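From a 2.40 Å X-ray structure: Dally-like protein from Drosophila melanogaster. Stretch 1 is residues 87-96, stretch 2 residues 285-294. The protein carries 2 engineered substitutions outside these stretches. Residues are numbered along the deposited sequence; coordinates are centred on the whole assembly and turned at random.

Stretch 1 (87-96) IFTALLKESR
Stretch 2 285-294: NIVMVVEPLN

Stretch 1 is helical throughout, part of a longer helix, with i to i+4 bonds such as Leu91 N to Ile87 O (3.1 Å) and Ser95 N to Leu91 O (3.1 Å). Stretch 2 packs against it from nearly 200 residues further along the same chain, and together they bury 395 Å². Register is fixed by the CA atoms of Ser95 and Glu291, 5.5 Å apart; Phe88 lies near Ile286 and Ser95 near Val290, so both segments run in the same general direction.

Asn285 (phi/psi -52/112, chi1 t) makes no contact across the interface. Its OD1 caps the following helix by accepting from Met288 N at 2.9 Å, with an N-H...O angle of 150°. Ile286 (-69/-26; chi1 and chi2 both t) points toward stretch 1, and its CD1 reaches Phe88 CE1 at 3.4 Å, approaching the ring obliquely. Phe88 itself starts sideways, but chi1 t with chi2 78° brings its ring nearer. Val287 (-67/-42, chi1 t) places CG1 3.9 Å from CD1 of Leu91, whose rotamer is t, p. Met288 (m, m, m) and Val289 (-100/-55, chi1 t) stay out of reach.

Val290 (-76/-52, chi1 t) is the centre of the contact. Its CG1 lies 3.8 Å from Leu92 CD1, 4.3 Å from Leu91 CG and 3.5 Å from Ser95 CB. Its carbonyl O accepts a 2.7 Å hydrogen bond from Ser95 OG, which chi1 t (174°) directs at it. The same O receives a weak bond from Leu293 N at 3.3 Å, closing a type I turn from Val290 to Leu293.

Glu291 (-55/-50) points sideways, its CB 4.4 Å from Leu91 CD1. Pro292 (-98/29, C-gamma endo) points away and sits at the N-cap position, right before the next helix, in which Leu293 (t, p) sets CB 4.3 Å from Ser95 OG. Asn294 (-63/-39, chi1 p) continues that helix.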

# COMPACT_ATOMS: atom_id res chain seq x y z
N ILE A 87 -7.57 7.66 9.19
CA ILE A 87 -8.97 7.59 8.74
C ILE A 87 -9.59 6.20 8.96
O ILE A 87 -10.79 6.10 9.26
CB ILE A 87 -9.12 8.10 7.28
CG1 ILE A 87 -8.81 9.61 7.19
CG2 ILE A 87 -10.50 7.77 6.69
CD1 ILE A 87 -8.22 10.04 5.91
N PHE A 88 -8.78 5.15 8.86
CA PHE A 88 -9.26 3.80 9.08
C PHE A 88 -9.51 3.49 10.57
O PHE A 88 -10.52 2.88 10.90
CB PHE A 88 -8.35 2.76 8.41
CG PHE A 88 -8.84 1.36 8.72
CD1 PHE A 88 -9.93 0.83 8.05
CD2 PHE A 88 -8.25 0.62 9.73
CE1 PHE A 88 -10.43 -0.42 8.40
CE2 PHE A 88 -8.75 -0.64 10.07
CZ PHE A 88 -9.85 -1.14 9.42
N THR A 89 -8.60 3.91 11.46
CA THR A 89 -8.76 3.67 12.90
C THR A 89 -10.00 4.42 13.39
O THR A 89 -10.78 3.86 14.17
CB THR A 89 -7.48 4.00 13.67
OG1 THR A 89 -6.99 5.25 13.19
CG2 THR A 89 -6.38 2.96 13.46
N ALA A 90 -10.23 5.64 12.84
CA ALA A 90 -11.39 6.49 13.12
C ALA A 90 -12.69 5.76 12.72
O ALA A 90 -13.60 5.66 13.55
CB ALA A 90 -11.27 7.81 12.36
N LEU A 91 -12.76 5.22 11.49
CA LEU A 91 -13.87 4.44 10.94
C LEU A 91 -14.13 3.20 11.81
O LEU A 91 -15.29 2.86 12.03
CB LEU A 91 -13.54 4.02 9.49
CG LEU A 91 -14.45 2.98 8.79
CD1 LEU A 91 -15.69 3.62 8.20
CD2 LEU A 91 -13.67 2.22 7.71
N LEU A 92 -13.05 2.52 12.27
CA LEU A 92 -13.12 1.32 13.08
C LEU A 92 -13.58 1.65 14.51
O LEU A 92 -14.29 0.84 15.10
CB LEU A 92 -11.79 0.53 13.03
CG LEU A 92 -11.71 -0.91 13.66
CD1 LEU A 92 -12.76 -1.87 13.07
CD2 LEU A 92 -10.33 -1.49 13.47
N LYS A 93 -13.27 2.86 15.02
CA LYS A 93 -13.72 3.28 16.35
C LYS A 93 -15.18 3.73 16.29
O LYS A 93 -15.92 3.52 17.25
CB LYS A 93 -12.81 4.37 16.95
CG LYS A 93 -12.94 4.45 18.49
CD LYS A 93 -11.85 5.28 19.19
CE LYS A 93 -10.68 4.44 19.69
NZ LYS A 93 -9.65 4.24 18.63
N GLU A 94 -15.61 4.30 15.14
CA GLU A 94 -16.98 4.73 14.85
C GLU A 94 -17.88 3.48 14.83
O GLU A 94 -18.93 3.48 15.45
CB GLU A 94 -17.04 5.48 13.51
CG GLU A 94 -17.91 6.73 13.52
CD GLU A 94 -19.41 6.57 13.35
OE1 GLU A 94 -20.17 7.33 13.99
OE2 GLU A 94 -19.83 5.73 12.51
N SER A 95 -17.45 2.42 14.14
CA SER A 95 -18.12 1.12 14.02
C SER A 95 -18.28 0.45 15.39
O SER A 95 -19.37 -0.03 15.68
CB SER A 95 -17.33 0.22 13.07
OG SER A 95 -17.83 -1.11 12.97
N ARG A 96 -17.23 0.45 16.23
CA ARG A 96 -17.29 -0.12 17.56
C ARG A 96 -18.38 0.56 18.41
O ARG A 96 -19.20 -0.16 19.01
CB ARG A 96 -15.92 -0.02 18.26
CG ARG A 96 -15.86 -0.71 19.63
CD ARG A 96 -14.70 -0.20 20.46
NE ARG A 96 -13.53 -1.07 20.43
CZ ARG A 96 -13.27 -2.01 21.35
NH1 ARG A 96 -14.12 -2.22 22.35
NH2 ARG A 96 -12.18 -2.75 21.26
N ASN A 285 -13.95 -3.47 -0.65
CA ASN A 285 -14.26 -2.20 0.04
C ASN A 285 -14.48 -2.45 1.54
O ASN A 285 -15.44 -3.14 1.91
CB ASN A 285 -15.47 -1.46 -0.61
CG ASN A 285 -15.79 -0.10 0.01
OD1 ASN A 285 -16.63 0.03 0.89
ND2 ASN A 285 -15.15 0.96 -0.45
N ILE A 286 -13.55 -1.93 2.38
CA ILE A 286 -13.62 -2.09 3.84
C ILE A 286 -14.77 -1.31 4.55
O ILE A 286 -15.22 -1.75 5.63
CB ILE A 286 -12.23 -2.02 4.55
CG1 ILE A 286 -12.28 -2.76 5.90
CG2 ILE A 286 -11.77 -0.58 4.70
CD1 ILE A 286 -10.99 -3.13 6.49
N VAL A 287 -15.25 -0.17 3.95
CA VAL A 287 -16.35 0.63 4.52
C VAL A 287 -17.63 -0.17 4.48
O VAL A 287 -18.35 -0.19 5.48
CB VAL A 287 -16.51 2.05 3.89
CG1 VAL A 287 -17.43 2.94 4.74
CG2 VAL A 287 -15.15 2.72 3.69
N MET A 288 -17.88 -0.88 3.36
CA MET A 288 -19.06 -1.76 3.19
C MET A 288 -19.03 -2.99 4.13
O MET A 288 -20.05 -3.69 4.25
CB MET A 288 -19.23 -2.21 1.71
CG MET A 288 -19.60 -1.10 0.70
SD MET A 288 -20.81 0.18 1.21
CE MET A 288 -22.28 -0.84 1.60
N VAL A 289 -17.88 -3.25 4.79
CA VAL A 289 -17.69 -4.37 5.72
C VAL A 289 -17.81 -3.88 7.18
O VAL A 289 -18.61 -4.42 7.94
CB VAL A 289 -16.36 -5.16 5.48
CG1 VAL A 289 -16.25 -6.39 6.38
CG2 VAL A 289 -16.23 -5.58 4.02
N VAL A 290 -17.00 -2.87 7.53
CA VAL A 290 -16.87 -2.28 8.86
C VAL A 290 -18.03 -1.37 9.27
O VAL A 290 -18.56 -1.55 10.36
CB VAL A 290 -15.46 -1.63 9.04
CG1 VAL A 290 -15.32 -0.89 10.37
CG2 VAL A 290 -14.36 -2.67 8.91
N GLU A 291 -18.40 -0.38 8.42
CA GLU A 291 -19.51 0.53 8.74
C GLU A 291 -20.87 -0.19 9.07
O GLU A 291 -21.45 0.12 10.12
CB GLU A 291 -19.65 1.69 7.73
CG GLU A 291 -20.98 2.42 7.78
CD GLU A 291 -20.94 3.92 7.55
OE1 GLU A 291 -20.20 4.37 6.64
OE2 GLU A 291 -21.67 4.64 8.26
N PRO A 292 -21.38 -1.15 8.24
CA PRO A 292 -22.66 -1.80 8.57
C PRO A 292 -22.47 -3.16 9.25
O PRO A 292 -23.32 -4.04 9.09
CB PRO A 292 -23.30 -1.97 7.20
CG PRO A 292 -22.10 -1.98 6.19
CD PRO A 292 -20.86 -1.64 6.94
N LEU A 293 -21.35 -3.34 9.98
CA LEU A 293 -21.01 -4.59 10.65
C LEU A 293 -22.04 -5.00 11.71
O LEU A 293 -22.34 -6.19 11.82
CB LEU A 293 -19.56 -4.57 11.20
CG LEU A 293 -18.98 -5.89 11.77
CD1 LEU A 293 -19.16 -7.07 10.81
CD2 LEU A 293 -17.51 -5.71 12.07
N ASN A 294 -22.64 -4.01 12.38
CA ASN A 294 -23.70 -4.23 13.38
C ASN A 294 -24.96 -4.85 12.77
O ASN A 294 -25.51 -5.79 13.37
CB ASN A 294 -23.99 -2.96 14.17
CG ASN A 294 -24.29 -1.71 13.37
OD1 ASN A 294 -24.52 -1.74 12.15
ND2 ASN A 294 -24.34 -0.59 14.07